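Long-range contacts in alpha-glucosidase (Pseudoalteromonas sp. K8, PDB 5HQA), which hydrolyses alpha-glucosidic bonds as a family 97 glycoside hydrolase, here holding the inhibitor acarbose in a pocket with a bound calcium ion: residues 269-274 and 531-536; 493-498 and 542-547; 284-289 and 334-339; 298-303 and 349-354. All blocks are in the same frame, centred on the assembly; numbering follows the deposited sequence. Where two conformers were deposited one is given.

Contact 1: residues 269-274 and 531-536; sequences IWWGMH and ADLPKN. With AC1 (4,6-dideoxy-4-{[(1S,4R,5S,6S)-4,5,6-trihydroxy-3-(hydroxymethyl)cyclohex-2-en-1-yl]amino}-alpha-D-glucopyranose), chain B.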
# COMPACT_ATOMS: atom_id res chain seq x y z
N ILE A 269 -16.75 5.17 -13.96
CA ILE A 269 -16.75 4.64 -15.31
C ILE A 269 -15.37 4.01 -15.48
O ILE A 269 -14.37 4.72 -15.66
CB ILE A 269 -17.04 5.72 -16.36
CG1 ILE A 269 -18.45 6.26 -16.16
CG2 ILE A 269 -16.86 5.17 -17.77
CD1 ILE A 269 -18.77 7.51 -16.97
N TRP A 270 -15.31 2.69 -15.32
CA TRP A 270 -14.05 2.01 -15.06
C TRP A 270 -14.16 0.52 -15.37
O TRP A 270 -13.56 0.03 -16.33
CB TRP A 270 -13.62 2.23 -13.60
CG TRP A 270 -12.34 1.52 -13.31
CD1 TRP A 270 -11.10 1.86 -13.75
CD2 TRP A 270 -12.18 0.31 -12.55
NE1 TRP A 270 -10.17 0.95 -13.31
CE2 TRP A 270 -10.81 -0.02 -12.57
CE3 TRP A 270 -13.06 -0.53 -11.85
CZ2 TRP A 270 -10.30 -1.14 -11.93
CZ3 TRP A 270 -12.56 -1.65 -11.22
CH2 TRP A 270 -11.18 -1.95 -11.26
N TRP A 271 -14.92 -0.22 -14.55
CA TRP A 271 -15.02 -1.67 -14.71
C TRP A 271 -15.56 -2.05 -16.09
O TRP A 271 -15.15 -3.07 -16.66
CB TRP A 271 -15.93 -2.23 -13.61
CG TRP A 271 -16.05 -3.72 -13.50
CD1 TRP A 271 -17.19 -4.46 -13.68
CD2 TRP A 271 -15.03 -4.64 -13.12
NE1 TRP A 271 -16.93 -5.79 -13.43
CE2 TRP A 271 -15.61 -5.93 -13.09
CE3 TRP A 271 -13.67 -4.51 -12.79
CZ2 TRP A 271 -14.89 -7.07 -12.76
CZ3 TRP A 271 -12.95 -5.65 -12.45
CH2 TRP A 271 -13.56 -6.91 -12.43
N GLY A 272 -16.48 -1.25 -16.63
CA GLY A 272 -17.01 -1.54 -17.95
C GLY A 272 -15.93 -1.63 -19.02
O GLY A 272 -16.03 -2.44 -19.95
N MET A 273 -14.88 -0.81 -18.90
CA MET A 273 -13.77 -0.95 -19.84
C MET A 273 -12.99 -2.23 -19.57
O MET A 273 -12.53 -2.89 -20.51
CB MET A 273 -12.84 0.27 -19.77
CG MET A 273 -13.36 1.49 -20.53
SD MET A 273 -14.44 2.51 -19.50
CE MET A 273 -13.22 3.36 -18.48
N HIS A 274 -12.82 -2.60 -18.30
CA HIS A 274 -12.07 -3.82 -17.99
C HIS A 274 -12.81 -5.08 -18.42
O HIS A 274 -12.16 -6.08 -18.76
CB HIS A 274 -11.74 -3.87 -16.50
CG HIS A 274 -10.63 -2.94 -16.13
ND1 HIS A 274 -9.30 -3.31 -16.22
CD2 HIS A 274 -10.64 -1.64 -15.75
CE1 HIS A 274 -8.54 -2.28 -15.87
NE2 HIS A 274 -9.33 -1.26 -15.59
N ALA A 531 -16.72 -0.94 -7.07
CA ALA A 531 -16.13 -1.06 -8.40
C ALA A 531 -17.12 -1.49 -9.48
O ALA A 531 -16.81 -1.31 -10.67
CB ALA A 531 -14.98 -2.06 -8.36
N ASP A 532 -18.28 -2.04 -9.13
CA ASP A 532 -19.11 -2.68 -10.14
C ASP A 532 -19.95 -1.66 -10.91
O ASP A 532 -20.04 -0.48 -10.56
CB ASP A 532 -20.02 -3.72 -9.49
CG ASP A 532 -20.31 -4.90 -10.40
OD1 ASP A 532 -20.16 -4.77 -11.64
OD2 ASP A 532 -20.70 -5.96 -9.87
N LEU A 533 -20.59 -2.15 -11.97
CA LEU A 533 -21.55 -1.33 -12.69
C LEU A 533 -22.74 -1.03 -11.79
O LEU A 533 -23.20 -1.91 -11.05
CB LEU A 533 -22.04 -2.07 -13.94
CG LEU A 533 -20.96 -2.69 -14.84
CD1 LEU A 533 -21.59 -3.40 -16.04
CD2 LEU A 533 -20.01 -1.61 -15.29
N PRO A 534 -23.27 0.20 -11.82
CA PRO A 534 -24.42 0.53 -10.94
C PRO A 534 -25.57 -0.46 -11.01
O PRO A 534 -26.13 -0.81 -9.97
CB PRO A 534 -24.83 1.92 -11.44
CG PRO A 534 -23.53 2.52 -11.93
CD PRO A 534 -22.80 1.37 -12.58
N LYS A 535 -25.93 -0.94 -12.21
CA LYS A 535 -27.06 -1.85 -12.31
C LYS A 535 -26.83 -3.13 -11.50
O LYS A 535 -27.79 -3.76 -11.05
CB LYS A 535 -27.35 -2.20 -13.77
CG LYS A 535 -26.24 -2.98 -14.44
CD LYS A 535 -26.60 -3.32 -15.88
CE LYS A 535 -25.48 -4.12 -16.53
NZ LYS A 535 -25.79 -4.47 -17.95
N ASN A 536 -25.57 -3.52 -11.31
CA ASN A 536 -25.30 -4.74 -10.56
C ASN A 536 -25.52 -4.53 -9.06
O ASN A 536 -25.84 -5.49 -8.35
CB ASN A 536 -23.89 -5.22 -10.86
CG ASN A 536 -23.77 -5.73 -12.28
OD1 ASN A 536 -24.76 -6.22 -12.83
ND2 ASN A 536 -22.59 -5.61 -12.88
C1 AC1 B . -1.60 -3.69 -17.78
O2 AC1 B . -0.07 -4.22 -16.01
C2 AC1 B . -0.99 -3.21 -16.46
C4A AC1 B . -6.73 1.54 -15.01
C3 AC1 B . -2.06 -2.94 -15.43
O3 AC1 B . -1.45 -2.56 -14.18
C4 AC1 B . -2.99 -1.87 -15.94
N4A AC1 B . -3.90 -1.33 -14.88
C5 AC1 B . -3.75 -2.64 -17.01
O5 AC1 B . -2.82 -2.89 -18.14
C6 AC1 B . -4.97 -1.95 -17.54
C1B AC1 B . -3.96 0.18 -14.82
C2B AC1 B . -4.93 0.65 -13.55
O2B AC1 B . -4.50 -0.06 -12.38
C3B AC1 B . -6.30 0.48 -13.85
O3B AC1 B . -7.17 0.70 -12.71
O4 AC1 B . -8.05 1.30 -15.43
C5B AC1 B . -5.85 1.51 -16.16
C7B AC1 B . -4.39 0.81 -16.02
C6B AC1 B . -6.04 2.61 -17.22
O6B AC1 B . -5.54 3.80 -16.69
O HOH W 1 -19.37 -7.20 -12.89
O HOH W 2 -16.64 0.64 -12.48

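Contact 2: residues 493-498 and 542-547; sequences GIFDLS and DAFQFI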
# COMPACT_ATOMS: atom_id res chain seq x y z
N GLY A 493 -15.79 -4.89 -4.18
CA GLY A 493 -17.23 -4.75 -4.33
C GLY A 493 -17.83 -5.19 -5.65
O GLY A 493 -18.80 -4.59 -6.12
N ILE A 494 -17.30 -6.24 -6.26
CA ILE A 494 -17.92 -6.77 -7.48
C ILE A 494 -19.09 -7.66 -7.08
O ILE A 494 -18.92 -8.65 -6.35
CB ILE A 494 -16.89 -7.53 -8.34
CG1 ILE A 494 -15.82 -6.58 -8.88
CG2 ILE A 494 -17.59 -8.22 -9.52
CD1 ILE A 494 -16.38 -5.45 -9.74
N PHE A 495 -20.28 -7.31 -7.55
CA PHE A 495 -21.51 -8.04 -7.25
C PHE A 495 -21.91 -9.01 -8.34
O PHE A 495 -22.50 -10.05 -8.04
CB PHE A 495 -22.67 -7.08 -7.01
CG PHE A 495 -22.78 -6.60 -5.58
CD1 PHE A 495 -21.69 -6.64 -4.74
CD2 PHE A 495 -23.99 -6.11 -5.10
CE1 PHE A 495 -21.80 -6.19 -3.42
CE2 PHE A 495 -24.11 -5.67 -3.78
CZ PHE A 495 -23.01 -5.71 -2.94
N ASP A 496 -21.67 -8.67 -9.60
CA ASP A 496 -21.88 -9.63 -10.69
C ASP A 496 -20.56 -10.35 -10.91
O ASP A 496 -19.63 -9.81 -11.53
CB ASP A 496 -22.38 -8.95 -11.96
CG ASP A 496 -22.49 -9.92 -13.13
OD1 ASP A 496 -22.48 -11.16 -12.89
OD2 ASP A 496 -22.57 -9.47 -14.30
N LEU A 497 -20.47 -11.57 -10.39
CA LEU A 497 -19.29 -12.41 -10.54
C LEU A 497 -19.38 -13.33 -11.74
O LEU A 497 -18.49 -14.17 -11.92
CB LEU A 497 -19.09 -13.24 -9.27
CG LEU A 497 -19.03 -12.46 -7.97
CD1 LEU A 497 -19.24 -13.40 -6.81
CD2 LEU A 497 -17.68 -11.78 -7.84
N SER A 498 -20.42 -13.19 -12.57
CA SER A 498 -20.77 -14.17 -13.58
C SER A 498 -20.56 -13.69 -15.01
O SER A 498 -20.95 -14.40 -15.94
CB SER A 498 -22.24 -14.59 -13.42
OG SER A 498 -22.51 -15.10 -12.13
N ASP A 542 -30.01 -5.45 -0.73
CA ASP A 542 -29.76 -5.79 0.67
C ASP A 542 -28.26 -5.92 0.93
O ASP A 542 -27.75 -5.39 1.93
CB ASP A 542 -30.48 -7.08 1.04
CG ASP A 542 -32.00 -6.91 1.07
OD1 ASP A 542 -32.48 -5.82 1.47
OD2 ASP A 542 -32.71 -7.86 0.70
N ALA A 543 -27.55 -6.62 0.05
CA ALA A 543 -26.10 -6.70 0.17
C ALA A 543 -25.47 -5.33 -0.01
O ALA A 543 -24.50 -4.99 0.68
CB ALA A 543 -25.54 -7.68 -0.87
N PHE A 544 -26.00 -4.53 -0.93
CA PHE A 544 -25.44 -3.21 -1.20
C PHE A 544 -25.50 -2.31 0.02
O PHE A 544 -24.69 -1.38 0.15
CB PHE A 544 -26.19 -2.57 -2.38
CG PHE A 544 -25.53 -1.33 -2.93
CD1 PHE A 544 -24.16 -1.29 -3.16
CD2 PHE A 544 -26.30 -0.22 -3.27
CE1 PHE A 544 -23.57 -0.16 -3.69
CE2 PHE A 544 -25.71 0.92 -3.80
CZ PHE A 544 -24.34 0.95 -4.00
N GLN A 545 -26.45 -2.56 0.93
CA GLN A 545 -26.58 -1.73 2.13
C GLN A 545 -25.29 -1.71 2.95
O GLN A 545 -24.95 -0.68 3.55
CB GLN A 545 -27.75 -2.21 2.98
CG GLN A 545 -28.09 -1.27 4.13
CD GLN A 545 -28.59 0.09 3.65
OE1 GLN A 545 -29.57 0.18 2.91
NE2 GLN A 545 -27.90 1.14 4.05
N PHE A 546 -24.54 -2.82 2.98
CA PHE A 546 -23.29 -2.79 3.74
C PHE A 546 -22.31 -1.79 3.14
O PHE A 546 -21.64 -1.05 3.87
CB PHE A 546 -22.63 -4.16 3.82
CG PHE A 546 -21.39 -4.14 4.66
CD1 PHE A 546 -21.50 -4.12 6.05
CD2 PHE A 546 -20.13 -4.08 4.08
CE1 PHE A 546 -20.35 -4.06 6.85
CE2 PHE A 546 -18.99 -4.02 4.87
CZ PHE A 546 -19.10 -4.01 6.26
N ILE A 547 -22.20 -1.76 1.81
CA ILE A 547 -21.29 -0.82 1.17
C ILE A 547 -21.75 0.61 1.41
O ILE A 547 -20.94 1.51 1.62
CB ILE A 547 -21.18 -1.14 -0.34
CG1 ILE A 547 -20.64 -2.56 -0.53
CG2 ILE A 547 -20.28 -0.12 -1.03
CD1 ILE A 547 -20.47 -2.96 -2.01

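Contact 3: residues 284-289 and 334-339; sequences DKHGAT and YDDFDI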
# COMPACT_ATOMS: atom_id res chain seq x y z
N ASP A 284 -18.56 4.14 -30.48
CA ASP A 284 -19.92 3.80 -30.06
C ASP A 284 -19.99 3.25 -28.64
O ASP A 284 -21.06 3.28 -28.03
CB ASP A 284 -20.52 2.77 -31.02
CG ASP A 284 -20.69 3.32 -32.43
OD1 ASP A 284 -20.78 4.55 -32.58
OD2 ASP A 284 -20.75 2.50 -33.38
N LYS A 285 -18.88 2.74 -28.10
CA LYS A 285 -18.88 2.17 -26.76
C LYS A 285 -18.05 3.00 -25.78
O LYS A 285 -17.71 2.51 -24.70
CB LYS A 285 -18.35 0.74 -26.81
CG LYS A 285 -19.25 -0.24 -27.57
CD LYS A 285 -18.55 -1.59 -27.76
CE LYS A 285 -17.97 -2.13 -26.45
NZ LYS A 285 -17.08 -3.32 -26.64
N HIS A 286 -17.72 4.24 -26.14
CA HIS A 286 -16.88 5.08 -25.29
C HIS A 286 -17.50 5.23 -23.90
O HIS A 286 -18.67 5.60 -23.77
CB HIS A 286 -16.68 6.45 -25.94
CG HIS A 286 -15.65 7.29 -25.26
ND1 HIS A 286 -15.70 8.67 -25.25
CD2 HIS A 286 -14.54 6.95 -24.57
CE1 HIS A 286 -14.66 9.14 -24.59
NE2 HIS A 286 -13.94 8.12 -24.17
N GLY A 287 -16.71 4.94 -22.87
CA GLY A 287 -17.25 5.05 -21.51
C GLY A 287 -17.44 6.50 -21.07
O GLY A 287 -18.49 6.86 -20.52
N ALA A 288 -16.44 7.34 -21.32
CA ALA A 288 -16.37 8.69 -20.74
C ALA A 288 -17.15 9.68 -21.59
O ALA A 288 -16.60 10.48 -22.35
CB ALA A 288 -14.91 9.12 -20.60
N THR A 289 -18.47 9.64 -21.46
CA THR A 289 -19.33 10.63 -22.09
C THR A 289 -20.04 11.45 -21.03
O THR A 289 -20.19 11.03 -19.88
CB THR A 289 -20.38 9.97 -22.99
OG1 THR A 289 -21.36 9.31 -22.18
CG2 THR A 289 -19.73 8.96 -23.91
N TYR A 334 -12.05 14.60 -24.88
CA TYR A 334 -12.79 14.22 -26.08
C TYR A 334 -14.01 15.12 -26.26
O TYR A 334 -14.53 15.71 -25.31
CB TYR A 334 -13.24 12.76 -25.98
CG TYR A 334 -12.17 11.71 -26.21
CD1 TYR A 334 -11.63 11.50 -27.46
CD2 TYR A 334 -11.74 10.89 -25.16
CE1 TYR A 334 -10.67 10.52 -27.68
CE2 TYR A 334 -10.77 9.91 -25.37
CZ TYR A 334 -10.24 9.73 -26.64
OH TYR A 334 -9.28 8.76 -26.87
N ASP A 335 -14.49 15.19 -27.50
CA ASP A 335 -15.64 16.03 -27.81
C ASP A 335 -16.92 15.58 -27.11
O ASP A 335 -17.85 16.38 -26.98
CB ASP A 335 -15.89 16.08 -29.31
CG ASP A 335 -14.81 16.84 -30.04
OD1 ASP A 335 -14.04 17.56 -29.37
OD2 ASP A 335 -14.75 16.72 -31.29
N ASP A 336 -17.01 14.32 -26.69
CA ASP A 336 -18.23 13.85 -26.04
C ASP A 336 -18.14 13.92 -24.53
O ASP A 336 -19.02 13.39 -23.84
CB ASP A 336 -18.58 12.43 -26.51
CG ASP A 336 -17.46 11.43 -26.29
OD1 ASP A 336 -16.34 11.84 -25.92
OD2 ASP A 336 -17.70 10.22 -26.50
N PHE A 337 -17.11 14.58 -23.99
CA PHE A 337 -16.94 14.75 -22.55
C PHE A 337 -16.90 16.25 -22.27
O PHE A 337 -15.87 16.90 -22.48
CB PHE A 337 -15.67 14.05 -22.07
CG PHE A 337 -15.54 13.99 -20.58
CD1 PHE A 337 -14.74 14.89 -19.90
CD2 PHE A 337 -16.21 13.02 -19.86
CE1 PHE A 337 -14.62 14.83 -18.52
CE2 PHE A 337 -16.08 12.95 -18.48
CZ PHE A 337 -15.29 13.85 -17.81
N ASP A 338 -18.01 16.79 -21.78
CA ASP A 338 -18.19 18.24 -21.59
C ASP A 338 -17.83 18.57 -20.14
O ASP A 338 -18.67 18.49 -19.25
CB ASP A 338 -19.63 18.62 -21.93
CG ASP A 338 -19.87 20.13 -21.91
OD1 ASP A 338 -19.09 20.87 -21.28
OD2 ASP A 338 -20.87 20.56 -22.52
N ILE A 339 -16.58 18.99 -19.91
CA ILE A 339 -16.11 19.11 -18.54
C ILE A 339 -16.74 20.31 -17.83
O ILE A 339 -16.91 20.30 -16.61
CB ILE A 339 -14.57 19.13 -18.49
CG1 ILE A 339 -14.08 18.77 -17.08
CG2 ILE A 339 -14.02 20.47 -18.94
CD1 ILE A 339 -12.58 18.52 -16.97

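Contact 4: residues 298-303 and 349-354; sequences DFAAKY and TGVQLI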
# COMPACT_ATOMS: atom_id res chain seq x y z
N ASP A 298 -25.72 10.74 -10.74
CA ASP A 298 -27.05 10.56 -10.17
C ASP A 298 -27.08 9.37 -9.22
O ASP A 298 -27.62 9.45 -8.11
CB ASP A 298 -28.09 10.36 -11.27
CG ASP A 298 -28.34 11.62 -12.08
OD1 ASP A 298 -28.10 12.73 -11.56
OD2 ASP A 298 -28.81 11.50 -13.24
N PHE A 299 -26.48 8.25 -9.64
CA PHE A 299 -26.41 7.07 -8.79
C PHE A 299 -25.62 7.37 -7.52
O PHE A 299 -26.05 7.02 -6.41
CB PHE A 299 -25.78 5.91 -9.57
CG PHE A 299 -25.69 4.62 -8.80
CD1 PHE A 299 -26.73 3.70 -8.84
CD2 PHE A 299 -24.56 4.31 -8.05
CE1 PHE A 299 -26.65 2.51 -8.15
CE2 PHE A 299 -24.48 3.13 -7.35
CZ PHE A 299 -25.53 2.22 -7.40
N ALA A 300 -24.46 8.00 -7.66
CA ALA A 300 -23.64 8.33 -6.50
C ALA A 300 -24.40 9.23 -5.53
O ALA A 300 -24.35 9.02 -4.31
CB ALA A 300 -22.34 9.00 -6.94
N ALA A 301 -25.13 10.22 -6.05
CA ALA A 301 -25.88 11.12 -5.17
C ALA A 301 -26.97 10.36 -4.42
O ALA A 301 -27.20 10.61 -3.23
CB ALA A 301 -26.48 12.27 -5.97
N LYS A 302 -27.63 9.42 -5.09
CA LYS A 302 -28.74 8.72 -4.46
C LYS A 302 -28.25 7.73 -3.40
O LYS A 302 -28.92 7.54 -2.37
CB LYS A 302 -29.58 8.00 -5.52
CG LYS A 302 -30.74 7.19 -4.96
CD LYS A 302 -31.64 6.68 -6.07
CE LYS A 302 -32.84 5.93 -5.48
NZ LYS A 302 -33.87 5.66 -6.52
N TYR A 303 -27.09 7.11 -3.60
CA TYR A 303 -26.67 6.00 -2.76
C TYR A 303 -25.49 6.33 -1.85
O TYR A 303 -24.98 5.44 -1.17
CB TYR A 303 -26.38 4.78 -3.63
CG TYR A 303 -27.65 4.23 -4.22
CD1 TYR A 303 -28.56 3.54 -3.42
CD2 TYR A 303 -27.98 4.44 -5.55
CE1 TYR A 303 -29.75 3.05 -3.94
CE2 TYR A 303 -29.17 3.96 -6.09
CZ TYR A 303 -30.05 3.26 -5.27
OH TYR A 303 -31.23 2.77 -5.78
N THR A 349 -25.32 18.17 -7.94
CA THR A 349 -25.54 16.88 -7.31
C THR A 349 -24.76 16.70 -6.02
O THR A 349 -25.09 15.81 -5.23
CB THR A 349 -25.16 15.74 -8.25
OG1 THR A 349 -23.76 15.83 -8.55
CG2 THR A 349 -25.96 15.80 -9.54
N GLY A 350 -23.72 17.51 -5.78
CA GLY A 350 -22.84 17.29 -4.65
C GLY A 350 -21.89 16.13 -4.82
O GLY A 350 -21.21 15.76 -3.85
N VAL A 351 -21.84 15.53 -6.00
CA VAL A 351 -20.94 14.42 -6.31
C VAL A 351 -19.78 14.96 -7.12
O VAL A 351 -20.00 15.67 -8.12
CB VAL A 351 -21.67 13.32 -7.08
CG1 VAL A 351 -20.69 12.21 -7.47
CG2 VAL A 351 -22.85 12.80 -6.27
N GLN A 352 -18.56 14.63 -6.74
CA GLN A 352 -17.44 15.21 -7.46
C GLN A 352 -16.97 14.31 -8.59
O GLN A 352 -17.12 13.09 -8.55
CB GLN A 352 -16.30 15.52 -6.51
CG GLN A 352 -16.45 16.91 -5.94
CD GLN A 352 -15.37 17.20 -4.99
OE1 GLN A 352 -15.29 16.57 -3.94
NE2 GLN A 352 -14.49 18.13 -5.34
N LEU A 353 -16.41 14.94 -9.62
CA LEU A 353 -15.64 14.21 -10.61
C LEU A 353 -14.27 13.89 -10.02
O LEU A 353 -13.62 14.76 -9.43
CB LEU A 353 -15.50 15.04 -11.88
CG LEU A 353 -14.61 14.50 -13.00
CD1 LEU A 353 -15.21 13.24 -13.60
CD2 LEU A 353 -14.42 15.56 -14.07
N ILE A 354 -13.84 12.64 -10.16
CA ILE A 354 -12.50 12.23 -9.77
C ILE A 354 -11.66 12.18 -11.05
O ILE A 354 -12.05 11.52 -12.02
CB ILE A 354 -12.51 10.89 -9.03
CG1 ILE A 354 -13.19 11.08 -7.67
CG2 ILE A 354 -11.11 10.34 -8.86
CD1 ILE A 354 -13.55 9.79 -6.99

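Contact 1: residues 269-274 and 531-536
Trp271 and Trp270 both pack on Ala531, the first against its carbonyl O and the second against its CB, and here the packing is dense. The CB of Trp271 lies 3.2 Å from the Ala531 carbonyl O, while CZ3 of the Trp270 indole reaches the Ala531 CB at 3.8 Å, an approach that the small methyl suits. The carboxylate of Asp532 then meets the Trp271 ring, OD1 standing 3.6 Å from CD1 with the two planes 79° apart. That oxygen is well satisfied: Leu533 N and Asn536 ND2 both donate to it from the same side of the carboxylate plane. The rest is looser and partly wet. One water accepts from Trp271 NE1 (2.9 Å) and donates to Asp532 OD1, and a second links Trp271 N to Ala531 O, so solvent replaces direct bonds between the chains. On the partly exposed flank Leu533 CD2 approaches Gly272 N only to 3.8 Å. Trp270 CG is set beside the carbonyl carbon (chi1 179°), and NE1 at the ring's rim then meets the sugar, donating to O3B of the acarbose unit AC1 at 3.1 Å; His274 NE2 donates to O4 of AC1 at 2.9 Å. Loops following strands 264-269 and 527-529, neighbours in the parallel sheet, thus meet beside the sugar pocket, as expected at the C-terminal strand ends of a TIM barrel.

Contact 2: residues 493-498 and 542-547
Phe495 points its ring straight at helix 541-549, so that the far rim does the touching. The backbone N of Phe544 lies at the ring's edge, near its plane, 3.6 Å from CE2. On one corner of the rim CZ meets the methyl of Ala543 at 3.8 Å; on another, CE1 meets CD1 of Ile547 at 3.8 Å, the phenylalanine and isoleucine reaching tip to tip. Ile547 is suited to this because its CD1 runs on extended (chi2 -179°). The alanine, being small, lets the ring come close to the helix backbone. Phe544 offers its CB to CE2 at 4.0 Å, while its own ring stacks on Tyr537. Gly493 adds a minor touch to Ile547; at its backbone angles a CB would be jammed against the carbonyl O of the residue before, which calls for glycine. Leu513 and Leu517 of helix 513-522 also pack on Phe495. An alanine in place of Phe495 would probably leave Ala543 and the Ile547 tip without their partner and open a gap beside the helix. The side-chain contacts between the two segments are all apolar, which implies that burial and fit of shape hold loop and helix together.

Contact 3: residues 284-289 and 334-339
His286 sets the CE1 corner of its ring against CD2 of Tyr334, 3.5 Å away, the two ring planes inclined at 77° in an oblique pairing. The same imidazole is gripped by Asp336: ND1 donates to OD2 at 2.8 Å in a virtually straight bond (179°), on the syn side of the carboxylate, with ring and carboxylate nearly coplanar. NE2 also donates, to the Gly312 carbonyl O, so both nitrogens act as donors and a positively charged ring beside the aspartate is likely. Ala288 N lies 3.8 Å above the centre of one face of the imidazole. Asp336 has its CG between its own backbone N and carbonyl carbon (chi1 56°), which sets CG on the side of the histidine; OD2 also touches CG2 of Thr289 at 3.5 Å. A leucine in place of His286 would probably leave the Asp336 carboxylate without its hydrogen-bonding mate and the Gly312 carbonyl without its donor. Backbone meets backbone where Thr289 CA makes a CH contact to Asp336 O, 3.3 Å apart. Thr289, through OG1 to Asn292 N, and Asp338, through OD1 to Ala341 N, cap helices 290-303 and 339-349, and Ala288 and Phe337 touch each other and both pack on Val310 of strand 307-310.

Contact 4: residues 298-303 and 349-354
Apolar packing carries most of this contact, and Val351 is its centre. The valine's two methyls straddle neighbouring residues of helix 290-303: CG1, anti to the backbone N (chi1 176°), lies 3.6 Å from Ala300 CB, and CG2 lies 3.7 Å from Ala301 CB. CG2 also comes within 3.5 Å of the Ala301 backbone N, an approach to the helix backbone that small alanine side chains favour. Ala300 is buried and also packs on Val308 and Ile267, whereas Ala301 is exposed at the border. In the TIM-barrel fold this places an outer helix, which joins strands 264-269 and 307-310, against the turn that leads from the next helix, 339-349, into strand 352-358. Of the backbone contacts, the Thr349 carbonyl O approaches Ala301 CB at 3.9 Å. Among the polar bonds, those of Thr349 shape the turn on its own side: OG1 accepts from Val351 N at 3.2 Å, forming an ST turn, and also bonds to Tyr345 O. Gly350 takes the positive phi with which the chain leaves the helix, a conformation that favours glycine. Asp298 OD1 passes 4.3 Å from Thr349 CG2, a loose approach, but its hydrogen bond to the hydroxyl of Tyr345 links helices 290-303 and 339-349 next to the apolar contact.

In the fold
Contact 1 holds Trp270 and His274 of the glycan pocket; the side chain of Trp270 is about 8 Å from the calcium ion. Contact 2 is joined to it by Asp532, whose OD2 receives Phe495 N at 2.7 Å, and their centres lie about 12 Å apart. Contact 3 flanks contact 1 through Ile269, whose CG2 packs on Gly287 C at 3.6 Å; its Ala288 side chain remains about 11 Å from AC1. Contact 4 touches contact 1 through Phe299 and Pro534, contact 2 where Phe299 CZ packs on Phe544 CZ at 3.8 Å, and contact 3 where Leu353 CD2 meets Phe337 CZ at 4.2 Å. Contacts 2 and 3 do not touch, being about 15 Å apart at their nearest atoms.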